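PDB 5OGX: cytochrome P450 reductase from Amycolatopsis methanolica 239, which transfers electrons from NADH, by way of FAD and a [2Fe-2S] cluster, to the cytochrome P450 GcoA, which O-demethylates guaiacol and other lignin-derived aromatics. Local coordinates for residues Leu122-Pro127 against Lys159-His164; Leu128-Gly133 against Leu151-Asp156; Gly43-Gln48 against Leu73-Gln78. All coordinates share one frame; numbering follows the deposited sequence.

How the contacts relate
Contacts 1 and 2 belong to one FAD-binding domain; contact 3 lies in the ferredoxin-like domain that carries the [2Fe-2S] cluster. Along the chain, contact 2 lies between the two strands that contact 1 pairs. The centres of contacts 1 and 2 are about 10 Å apart, and the two meet at Asn153, whose ND2 lies 2.7 Å from Val160 O and whose OD1 lies 2.9 Å from Glu162 N, both probable hydrogen bonds. Contact 1 reaches FAD through His164, while the Leu151 side chain of contact 2 stays about 8 Å away. The centre of contact 3 lies about 30 Å from that of contact 1 and about 25 Å from that of contact 2, but its Cys77 side chain comes within about 11 Å of FAD.

Contact 1 (Leu122-Pro127 against Lys159-His164); sequences LGLAEP and KVLELH. With FAD (flavin-adenine dinucleotide), chain B.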
loop_
_atom_site.group_PDB
_atom_site.type_symbol
_atom_site.label_atom_id
_atom_site.label_comp_id
_atom_site.label_asym_id
_atom_site.label_seq_id
_atom_site.Cartn_x
_atom_site.Cartn_y
_atom_site.Cartn_z
ATOM N N LEU A 122 -12.363 -2.852 11.164
ATOM C CA LEU A 122 -12.600 -1.540 11.755
ATOM C C LEU A 122 -13.875 -0.954 11.168
ATOM O O LEU A 122 -13.942 -0.695 9.961
ATOM C CB LEU A 122 -11.428 -0.591 11.489
ATOM C CG LEU A 122 -10.039 -0.941 12.015
ATOM C CD1 LEU A 122 -9.088 0.204 11.671
ATOM C CD2 LEU A 122 -10.101 -1.186 13.525
ATOM N N GLY A 123 -14.880 -0.750 12.015
ATOM C CA GLY A 123 -16.114 -0.139 11.561
ATOM C C GLY A 123 -16.004 1.376 11.569
ATOM O O GLY A 123 -15.437 1.974 12.480
ATOM N N LEU A 124 -16.555 1.992 10.528
ATOM C CA LEU A 124 -16.483 3.433 10.341
ATOM C C LEU A 124 -17.843 4.075 10.568
ATOM O O LEU A 124 -18.884 3.496 10.245
ATOM C CB LEU A 124 -16.000 3.782 8.933
ATOM C CG LEU A 124 -14.603 3.281 8.598
ATOM C CD1 LEU A 124 -14.217 3.776 7.205
ATOM C CD2 LEU A 124 -13.595 3.750 9.638
ATOM N N ALA A 125 -17.822 5.291 11.115
ATOM C CA ALA A 125 -19.067 6.036 11.291
ATOM C C ALA A 125 -19.640 6.506 9.956
ATOM O O ALA A 125 -20.866 6.623 9.817
ATOM C CB ALA A 125 -18.840 7.228 12.221
ATOM N N GLU A 126 -18.780 6.790 8.978
ATOM C CA GLU A 126 -19.158 7.264 7.655
ATOM C C GLU A 126 -18.407 6.474 6.594
ATOM O O GLU A 126 -17.268 6.051 6.825
ATOM C CB GLU A 126 -18.841 8.757 7.488
ATOM C CG GLU A 126 -19.188 9.612 8.705
ATOM C CD GLU A 126 -20.683 9.690 8.964
ATOM O OE1 GLU A 126 -21.078 10.037 10.104
ATOM O OE2 GLU A 126 -21.465 9.410 8.024
ATOM N N PRO A 127 -18.997 6.291 5.414
ATOM C CA PRO A 127 -18.288 5.568 4.347
ATOM C C PRO A 127 -16.981 6.254 3.989
ATOM O O PRO A 127 -16.894 7.485 3.944
ATOM C CB PRO A 127 -19.268 5.604 3.166
ATOM C CG PRO A 127 -20.597 5.901 3.760
ATOM C CD PRO A 127 -20.375 6.659 5.033
ATOM N N LYS A 159 -17.596 0.606 4.691
ATOM C CA LYS A 159 -17.912 0.899 6.080
ATOM C C LYS A 159 -17.170 0.033 7.081
ATOM O O LYS A 159 -17.187 0.350 8.277
ATOM C CB LYS A 159 -19.424 0.751 6.324
ATOM C CG LYS A 159 -20.249 1.880 5.744
ATOM C CD LYS A 159 -20.349 3.033 6.722
ATOM C CE LYS A 159 -21.518 2.837 7.672
ATOM N NZ LYS A 159 -21.394 3.689 8.879
ATOM N N VAL A 160 -16.531 -1.046 6.648
ATOM C CA VAL A 160 -15.784 -1.919 7.545
ATOM C C VAL A 160 -14.442 -2.174 6.884
ATOM O O VAL A 160 -14.374 -2.873 5.862
ATOM C CB VAL A 160 -16.517 -3.237 7.821
ATOM C CG1 VAL A 160 -15.657 -4.136 8.699
ATOM C CG2 VAL A 160 -17.885 -2.978 8.480
ATOM N N LEU A 161 -13.380 -1.604 7.445
ATOM C CA LEU A 161 -12.052 -1.769 6.866
ATOM C C LEU A 161 -11.451 -3.093 7.317
ATOM O O LEU A 161 -11.568 -3.476 8.482
ATOM C CB LEU A 161 -11.147 -0.602 7.273
ATOM C CG LEU A 161 -11.695 0.806 7.003
ATOM C CD1 LEU A 161 -10.679 1.860 7.467
ATOM C CD2 LEU A 161 -12.056 1.029 5.524
ATOM N N GLU A 162 -10.818 -3.804 6.385
ATOM C CA GLU A 162 -10.231 -5.114 6.663
ATOM C C GLU A 162 -8.715 -5.013 6.563
ATOM O O GLU A 162 -8.185 -4.722 5.485
ATOM C CB GLU A 162 -10.750 -6.180 5.694
ATOM C CG GLU A 162 -10.119 -7.547 5.924
ATOM C CD GLU A 162 -10.561 -8.578 4.897
ATOM O OE1 GLU A 162 -11.398 -8.228 4.052
ATOM O OE2 GLU A 162 -10.065 -9.721 4.943
ATOM N N LEU A 163 -8.024 -5.299 7.671
ATOM C CA LEU A 163 -6.566 -5.290 7.726
ATOM C C LEU A 163 -6.058 -6.698 8.010
ATOM O O LEU A 163 -6.692 -7.463 8.749
ATOM C CB LEU A 163 -6.050 -4.334 8.828
ATOM C CG LEU A 163 -6.739 -2.974 8.917
ATOM C CD1 LEU A 163 -6.193 -2.170 10.107
ATOM C CD2 LEU A 163 -6.531 -2.212 7.627
ATOM N N HIS A 164 -4.901 -7.034 7.432
ATOM C CA HIS A 164 -4.185 -8.274 7.738
ATOM C C HIS A 164 -2.855 -7.892 8.363
ATOM O O HIS A 164 -2.013 -7.289 7.697
ATOM C CB HIS A 164 -3.932 -9.120 6.481
ATOM C CG HIS A 164 -5.170 -9.454 5.711
ATOM N ND1 HIS A 164 -5.124 -10.067 4.478
ATOM C CD2 HIS A 164 -6.483 -9.266 5.994
ATOM C CE1 HIS A 164 -6.357 -10.243 4.033
ATOM N NE2 HIS A 164 -7.200 -9.770 4.934
HETATM P PA FAD B . 8.417 -1.738 15.005
HETATM O O1A FAD B . 8.357 -1.376 16.470
HETATM O O2A FAD B . 8.418 -0.549 14.076
HETATM O O5B FAD B . 9.761 -2.638 14.681
HETATM C C5B FAD B . 10.319 -3.436 15.700
HETATM C C4B FAD B . 11.714 -3.916 15.204
HETATM O O4B FAD B . 11.560 -4.811 14.266
HETATM C C3B FAD B . 12.473 -2.751 14.546
HETATM O O3B FAD B . 13.795 -2.874 14.822
HETATM C C2B FAD B . 12.178 -2.918 13.036
HETATM O O2B FAD B . 13.232 -2.273 12.194
HETATM C C1B FAD B . 12.110 -4.213 12.870
HETATM N N9A FAD B . 11.108 -4.585 11.906
HETATM C C8A FAD B . 10.085 -3.830 11.485
HETATM N N7A FAD B . 9.371 -4.555 10.613
HETATM C C5A FAD B . 9.955 -5.763 10.511
HETATM C C6A FAD B . 9.630 -6.870 9.763
HETATM N N6A FAD B . 8.613 -7.272 8.808
HETATM N N1A FAD B . 10.374 -7.965 9.840
HETATM C C2A FAD B . 11.461 -7.993 10.652
HETATM N N3A FAD B . 11.788 -6.905 11.395
HETATM C C4A FAD B . 11.023 -5.790 11.314
HETATM N N1 FAD B . 2.233 -4.616 7.910
HETATM C C2 FAD B . 1.202 -5.644 7.995
HETATM O O2 FAD B . 1.296 -6.518 8.790
HETATM N N3 FAD B . 0.036 -5.570 7.103
HETATM C C4 FAD B . -0.132 -4.542 6.123
HETATM O O4 FAD B . -1.078 -4.524 5.410
HETATM C C4X FAD B . 0.953 -3.516 6.040
HETATM N N5 FAD B . 0.807 -2.455 5.091
HETATM C C5X FAD B . 1.882 -1.469 5.013
HETATM C C6 FAD B . 1.772 -0.468 4.043
HETATM C C7 FAD B . 2.807 0.468 3.983
HETATM C C7M FAD B . 2.515 1.494 2.889
HETATM C C8 FAD B . 3.896 0.408 4.850
HETATM C C8M FAD B . 4.969 1.481 4.716
HETATM C C9 FAD B . 4.006 -0.597 5.805
HETATM C C9A FAD B . 2.994 -1.535 5.869
HETATM N N10 FAD B . 3.120 -2.593 6.886
HETATM C C10 FAD B . 2.091 -3.577 6.931
HETATM C "C1'" FAD B . 4.243 -2.617 7.839
HETATM C "C2'" FAD B . 3.590 -1.966 9.131
HETATM O "O2'" FAD B . 3.183 -0.616 8.955
HETATM C "C3'" FAD B . 4.501 -1.981 10.379
HETATM O "O3'" FAD B . 5.761 -1.505 10.001
HETATM C "C4'" FAD B . 4.642 -3.402 10.957
HETATM O "O4'" FAD B . 3.395 -3.863 11.402
HETATM C "C5'" FAD B . 5.631 -3.424 12.142
HETATM O "O5'" FAD B . 5.330 -2.356 13.019
HETATM P P FAD B . 5.660 -2.517 14.618
HETATM O O1P FAD B . 5.365 -1.197 15.276
HETATM O O2P FAD B . 4.964 -3.726 15.199
HETATM O O3P FAD B . 7.266 -2.840 14.665
#
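Bends at chi2 and chi3 of Lys159, both -87°, bring CD and CE back over Leu124 O and Pro127, so that CD packs 4.0 Å from Pro127 CD with the two side chains side by side and pointing the same way. The chain then straightens at chi4, and NZ donates to Leu124 O at 2.9 Å, with a weak second bond to Ala125 O. The backbones pair as antiparallel strands. Leu122 N meets Leu161 O at 2.9 Å, Leu161 N returns to Leu122 O at 2.7 Å, and Leu124 N donates to Lys159 O. This pairing joins strands 117-124 and 160-166 in the antiparallel beta-barrel that forms the FAD domain of the ferredoxin-reductase family. Leu124 and Leu161 cross at about a right angle, CD1 of Leu124 lying 3.9 Å from CD2 of Leu161. Leu122 CD1 touches Leu163 CD1 at 4.1 Å, and Val136 of strand 135-139 packs on both Leu161 and Leu163. Farther along the strand, His164 NE2 donates to Glu162 OE2 in the plane of its own ring but from above the carboxylate plane; Arg119 and Arg255 form salt bridges to the same oxygen. His164 O accepts a hydrogen bond from N3 of the flavin at 2.7 Å.

Contact 2 (Leu128-Gly133 against Leu151-Asp156); sequences LAFEAG and LANTAD
A water between Gly133 and Leu151 is gripped by three backbone groups: Gly133 N donates to it, while the water donates to Leu151 O at 2.7 Å and to Asn153 O at 2.6 Å. Between residues 128-133 and 151-156 themselves the polar links run through water. Gly133 has phi 103°, where a side chain would be jammed against the preceding carbonyl oxygen. At the other end a second water accepts from Phe130 N at 3.2 Å and lies close to Leu128 O and Ala155 O.

Between the waters sits the Phe130 ring. A chi1 of 60° puts CG in the crowded position between the backbone N and the carbonyl carbon, and the ring that CG carries turns one face to Leu151. The leucine comes tip to tip with it, CD1 standing over the ring centre 3.8 Å from the centroid in a CH-pi contact. Asn153 crosses the phenyl group at about a right angle, its amide plane turned 88° from the ring, and its CB meets Phe130 CZ at 3.5 Å. Thr154 O comes obliquely to the same CZ. An alanine in place of Phe130 would probably open a gap beside Leu151 CD1 and Asn153 CB and leave the leucine methyl without its aromatic partner. Beside the ring, Ala155 CB rests 3.5 Å from Phe130 O.

The Asn153 amide is held by the backbone around it: OD1 accepts from Glu162 N, and ND2 donates to Val160 O and Glu157 O. Within the 151-156 segment, Thr154 OG1 donates to Asp156 OD1 at 2.6 Å on the syn side, somewhat out of the carboxylate plane. The arrangement packs the loop before strand 135-139 against the loop that directly follows Arg147-Gln148-Tyr149-Ser150, the RxYS motif with which this reductase family binds FAD.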
loop_
_atom_site.group_PDB
_atom_site.type_symbol
_atom_site.label_atom_id
_atom_site.label_comp_id
_atom_site.label_asym_id
_atom_site.label_seq_id
_atom_site.Cartn_x
_atom_site.Cartn_y
_atom_site.Cartn_z
ATOM N N LEU A 128 -15.966 5.442 3.717
ATOM C CA LEU A 128 -14.676 5.932 3.253
ATOM C C LEU A 128 -14.571 5.743 1.746
ATOM O O LEU A 128 -14.792 4.639 1.242
ATOM C CB LEU A 128 -13.538 5.195 3.950
ATOM C CG LEU A 128 -12.143 5.680 3.558
ATOM C CD1 LEU A 128 -11.994 7.139 4.003
ATOM C CD2 LEU A 128 -11.069 4.797 4.191
ATOM N N ALA A 129 -14.244 6.818 1.034
ATOM C CA ALA A 129 -13.942 6.734 -0.392
ATOM C C ALA A 129 -12.474 6.373 -0.554
ATOM O O ALA A 129 -11.615 7.060 -0.001
ATOM C CB ALA A 129 -14.234 8.063 -1.089
ATOM N N PHE A 130 -12.191 5.301 -1.300
ATOM C CA PHE A 130 -10.815 4.861 -1.538
ATOM C C PHE A 130 -10.780 3.981 -2.782
ATOM O O PHE A 130 -11.814 3.524 -3.275
ATOM C CB PHE A 130 -10.238 4.087 -0.335
ATOM C CG PHE A 130 -11.012 2.836 0.005
ATOM C CD1 PHE A 130 -12.071 2.896 0.900
ATOM C CD2 PHE A 130 -10.687 1.611 -0.569
ATOM C CE1 PHE A 130 -12.814 1.758 1.222
ATOM C CE2 PHE A 130 -11.431 0.460 -0.249
ATOM C CZ PHE A 130 -12.495 0.545 0.645
ATOM N N GLU A 131 -9.567 3.747 -3.283
ATOM C CA GLU A 131 -9.317 2.760 -4.329
ATOM C C GLU A 131 -8.778 1.498 -3.679
ATOM O O GLU A 131 -7.983 1.585 -2.741
ATOM C CB GLU A 131 -8.284 3.263 -5.339
ATOM C CG GLU A 131 -8.685 4.547 -6.056
ATOM C CD GLU A 131 -9.882 4.339 -6.952
ATOM O OE1 GLU A 131 -9.943 3.300 -7.649
ATOM O OE2 GLU A 131 -10.771 5.206 -6.947
ATOM N N ALA A 132 -9.207 0.328 -4.172
ATOM C CA ALA A 132 -8.651 -0.918 -3.648
ATOM C C ALA A 132 -7.143 -0.915 -3.793
ATOM O O ALA A 132 -6.621 -0.542 -4.847
ATOM C CB ALA A 132 -9.247 -2.119 -4.383
ATOM N N GLY A 133 -6.444 -1.324 -2.727
ATOM C CA GLY A 133 -4.992 -1.300 -2.687
ATOM C C GLY A 133 -4.417 -0.150 -1.883
ATOM O O GLY A 133 -3.220 -0.172 -1.551
ATOM N N LEU A 151 -5.484 -1.895 3.013
ATOM C CA LEU A 151 -6.863 -2.367 2.972
ATOM C C LEU A 151 -6.952 -3.610 2.103
ATOM O O LEU A 151 -6.422 -3.637 0.989
ATOM C CB LEU A 151 -7.790 -1.274 2.433
ATOM C CG LEU A 151 -7.854 0.016 3.267
ATOM C CD1 LEU A 151 -8.805 0.994 2.604
ATOM C CD2 LEU A 151 -8.327 -0.282 4.696
ATOM N N ALA A 152 -7.625 -4.639 2.611
ATOM C CA ALA A 152 -7.998 -5.774 1.771
ATOM C C ALA A 152 -9.301 -5.526 1.024
ATOM O O ALA A 152 -9.712 -6.367 0.204
ATOM C CB ALA A 152 -8.119 -7.046 2.633
ATOM N N ASN A 153 -9.947 -4.392 1.284
ATOM C CA ASN A 153 -11.301 -4.100 0.815
ATOM C C ASN A 153 -11.377 -3.855 -0.678
ATOM O O ASN A 153 -10.479 -3.262 -1.283
ATOM C CB ASN A 153 -11.830 -2.830 1.465
ATOM C CG ASN A 153 -11.873 -2.917 2.952
ATOM O OD1 ASN A 153 -10.853 -3.134 3.614
ATOM N ND2 ASN A 153 -13.054 -2.744 3.500
ATOM N N THR A 154 -12.520 -4.222 -1.254
ATOM C CA THR A 154 -12.930 -3.558 -2.480
ATOM C C THR A 154 -13.649 -2.261 -2.118
ATOM O O THR A 154 -14.078 -2.059 -0.979
ATOM C CB THR A 154 -13.827 -4.462 -3.330
ATOM O OG1 THR A 154 -14.874 -5.001 -2.519
ATOM C CG2 THR A 154 -13.016 -5.619 -3.903
ATOM N N ALA A 155 -13.744 -1.358 -3.095
ATOM C CA ALA A 155 -14.196 0.000 -2.803
ATOM C C ALA A 155 -15.646 0.046 -2.343
ATOM O O ALA A 155 -16.041 1.005 -1.668
ATOM C CB ALA A 155 -14.004 0.895 -4.032
ATOM N N ASP A 156 -16.442 -0.969 -2.679
ATOM C CA ASP A 156 -17.822 -1.021 -2.222
ATOM C C ASP A 156 -17.935 -1.423 -0.758
ATOM O O ASP A 156 -18.984 -1.193 -0.143
ATOM C CB ASP A 156 -18.614 -2.005 -3.081
ATOM C CG ASP A 156 -18.062 -3.408 -2.987
ATOM O OD1 ASP A 156 -16.903 -3.609 -3.398
ATOM O OD2 ASP A 156 -18.756 -4.303 -2.461
HETATM O O HOH W 1 -14.940 3.613 -1.292
HETATM O O HOH W 2 -7.899 -3.251 -1.251
#

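Contact 3 (Gly43-Gln48 against Leu73-Gln78); sequences GTCKLQ and LALACQ. With FES (Fe2/s2 (inorganic) cluster), chain C.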
loop_
_atom_site.group_PDB
_atom_site.type_symbol
_atom_site.label_atom_id
_atom_site.label_comp_id
_atom_site.label_asym_id
_atom_site.label_seq_id
_atom_site.Cartn_x
_atom_site.Cartn_y
_atom_site.Cartn_z
ATOM N N GLY A 43 10.427 7.626 -1.209
ATOM C CA GLY A 43 10.945 8.626 -2.128
ATOM C C GLY A 43 10.019 9.048 -3.253
ATOM O O GLY A 43 10.404 9.921 -4.047
ATOM N N THR A 44 8.811 8.478 -3.352
ATOM C CA THR A 44 7.950 8.781 -4.496
ATOM C C THR A 44 7.275 10.143 -4.406
ATOM O O THR A 44 6.771 10.629 -5.429
ATOM C CB THR A 44 6.875 7.694 -4.687
ATOM O OG1 THR A 44 5.958 7.708 -3.585
ATOM C CG2 THR A 44 7.516 6.318 -4.774
ATOM N N CYS A 45 7.269 10.793 -3.235
ATOM C CA CYS A 45 6.653 12.109 -3.114
ATOM C C CYS A 45 7.640 13.247 -3.359
ATOM O O CYS A 45 7.345 14.391 -3.012
ATOM C CB CYS A 45 6.022 12.279 -1.738
ATOM S SG CYS A 45 7.292 12.467 -0.464
ATOM N N LYS A 46 8.798 12.952 -3.941
ATOM C CA LYS A 46 9.804 13.981 -4.162
ATOM C C LYS A 46 9.237 15.091 -5.047
ATOM O O LYS A 46 8.494 14.834 -6.004
ATOM C CB LYS A 46 11.041 13.356 -4.804
ATOM C CG LYS A 46 12.307 14.195 -4.681
ATOM C CD LYS A 46 13.534 13.377 -5.044
ATOM C CE LYS A 46 14.026 12.558 -3.864
ATOM N NZ LYS A 46 15.175 11.677 -4.245
ATOM N N LEU A 47 9.588 16.323 -4.712
ATOM C CA LEU A 47 9.056 17.527 -5.328
ATOM C C LEU A 47 10.211 18.455 -5.647
ATOM O O LEU A 47 11.243 18.415 -4.976
ATOM C CB LEU A 47 8.125 18.301 -4.381
ATOM C CG LEU A 47 6.862 17.737 -3.757
ATOM C CD1 LEU A 47 6.352 18.695 -2.722
ATOM C CD2 LEU A 47 5.856 17.569 -4.855
ATOM N N GLN A 48 10.028 19.313 -6.649
ATOM C CA GLN A 48 10.885 20.483 -6.808
ATOM C C GLN A 48 10.182 21.685 -6.198
ATOM O O GLN A 48 9.026 21.969 -6.528
ATOM C CB GLN A 48 11.230 20.773 -8.276
ATOM C CG GLN A 48 12.085 22.052 -8.425
ATOM C CD GLN A 48 12.203 22.560 -9.861
ATOM O OE1 GLN A 48 11.507 22.097 -10.761
ATOM N NE2 GLN A 48 13.089 23.533 -10.073
ATOM N N LEU A 73 15.098 20.332 -4.064
ATOM C CA LEU A 73 14.143 19.236 -3.967
ATOM C C LEU A 73 13.727 19.034 -2.514
ATOM O O LEU A 73 14.407 19.467 -1.580
ATOM C CB LEU A 73 14.729 17.940 -4.528
ATOM C CG LEU A 73 15.269 17.995 -5.959
ATOM C CD1 LEU A 73 15.567 16.588 -6.448
ATOM C CD2 LEU A 73 14.289 18.702 -6.890
ATOM N N ALA A 74 12.594 18.357 -2.336
ATOM C CA ALA A 74 12.050 18.071 -1.013
ATOM C C ALA A 74 11.194 16.817 -1.103
ATOM O O ALA A 74 10.859 16.349 -2.190
ATOM C CB ALA A 74 11.217 19.247 -0.483
ATOM N N LEU A 75 10.859 16.267 0.057
ATOM C CA LEU A 75 9.869 15.198 0.156
ATOM C C LEU A 75 8.572 15.804 0.675
ATOM O O LEU A 75 8.542 16.361 1.781
ATOM C CB LEU A 75 10.337 14.084 1.092
ATOM C CG LEU A 75 11.642 13.374 0.756
ATOM C CD1 LEU A 75 11.905 12.284 1.794
ATOM C CD2 LEU A 75 11.552 12.796 -0.661
ATOM N N ALA A 76 7.503 15.686 -0.116
ATOM C CA ALA A 76 6.218 16.253 0.294
ATOM C C ALA A 76 5.767 15.739 1.661
ATOM O O ALA A 76 5.128 16.477 2.418
ATOM C CB ALA A 76 5.148 15.952 -0.754
ATOM N N CYS A 77 6.048 14.478 1.985
ATOM C CA CYS A 77 5.563 13.967 3.268
ATOM C C CYS A 77 6.420 14.401 4.445
ATOM O O CYS A 77 6.022 14.177 5.595
ATOM C CB CYS A 77 5.485 12.435 3.261
ATOM S SG CYS A 77 7.114 11.667 3.181
ATOM N N GLN A 78 7.575 15.029 4.201
ATOM C CA GLN A 78 8.400 15.521 5.291
ATOM C C GLN A 78 8.476 17.036 5.331
ATOM O O GLN A 78 8.764 17.600 6.389
ATOM C CB GLN A 78 9.818 14.941 5.167
ATOM C CG GLN A 78 9.803 13.435 5.109
ATOM C CD GLN A 78 9.343 12.859 6.426
ATOM O OE1 GLN A 78 9.836 13.259 7.487
ATOM N NE2 GLN A 78 8.384 11.951 6.380
HETATM FE FE1 FES C . 7.142 8.004 0.772
HETATM FE FE2 FES C . 7.140 10.606 1.018
HETATM S S1 FES C . 8.896 9.339 0.958
HETATM S S2 FES C . 5.391 9.328 0.636
#
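Cys45 and Cys77 converge on one iron of the cluster, each SG 2.4 Å from FE2, in the plant-type ferredoxin fold, a beta-grasp domain. Cys37 and Cys42 of the cluster-binding loop belong to the same site, in the CX4CX2C motif completed by the distant Cys77. In both cysteines of this contact SG lies between the backbone N and the carbonyl carbon (chi1 72° and 68°).

In the strands that lead to these ligands, Leu47 and Ala74 form an antiparallel hydrogen-bonded pair, Leu47 N reaching Ala74 O at 2.8 Å. On the face of Lys46, Gln48, Leu73 and Leu75, the lysine chain passes obliquely across both leucines: its CD touches Leu73 CD1 at 4.1 Å and its CE touches Leu75 CD2. The amine itself goes to Glu68 and Thr63 O. Leu73 also puts CD2 3.9 Å from Gln48 CB. On the opposite face, Leu47 sets CD1 3.6 Å from Ala76 CB; Leu22 packs on Leu47 and Leu23 on Ala76, both from helix 22-28.

Just beyond the paired strands, where 73-75 ends and 46-51 begins, Ala76 N donates to Cys45 O from well above the carbonyl plane. Both cysteine sulfurs accept N-H groups, which would probably stabilise their negative charge: Gln78 NE2 donates to Cys77 SG at 3.5 Å, and Cys77 N donates to Cys45 SG at 3.4 Å, nearly straight with 164° at the hydrogen.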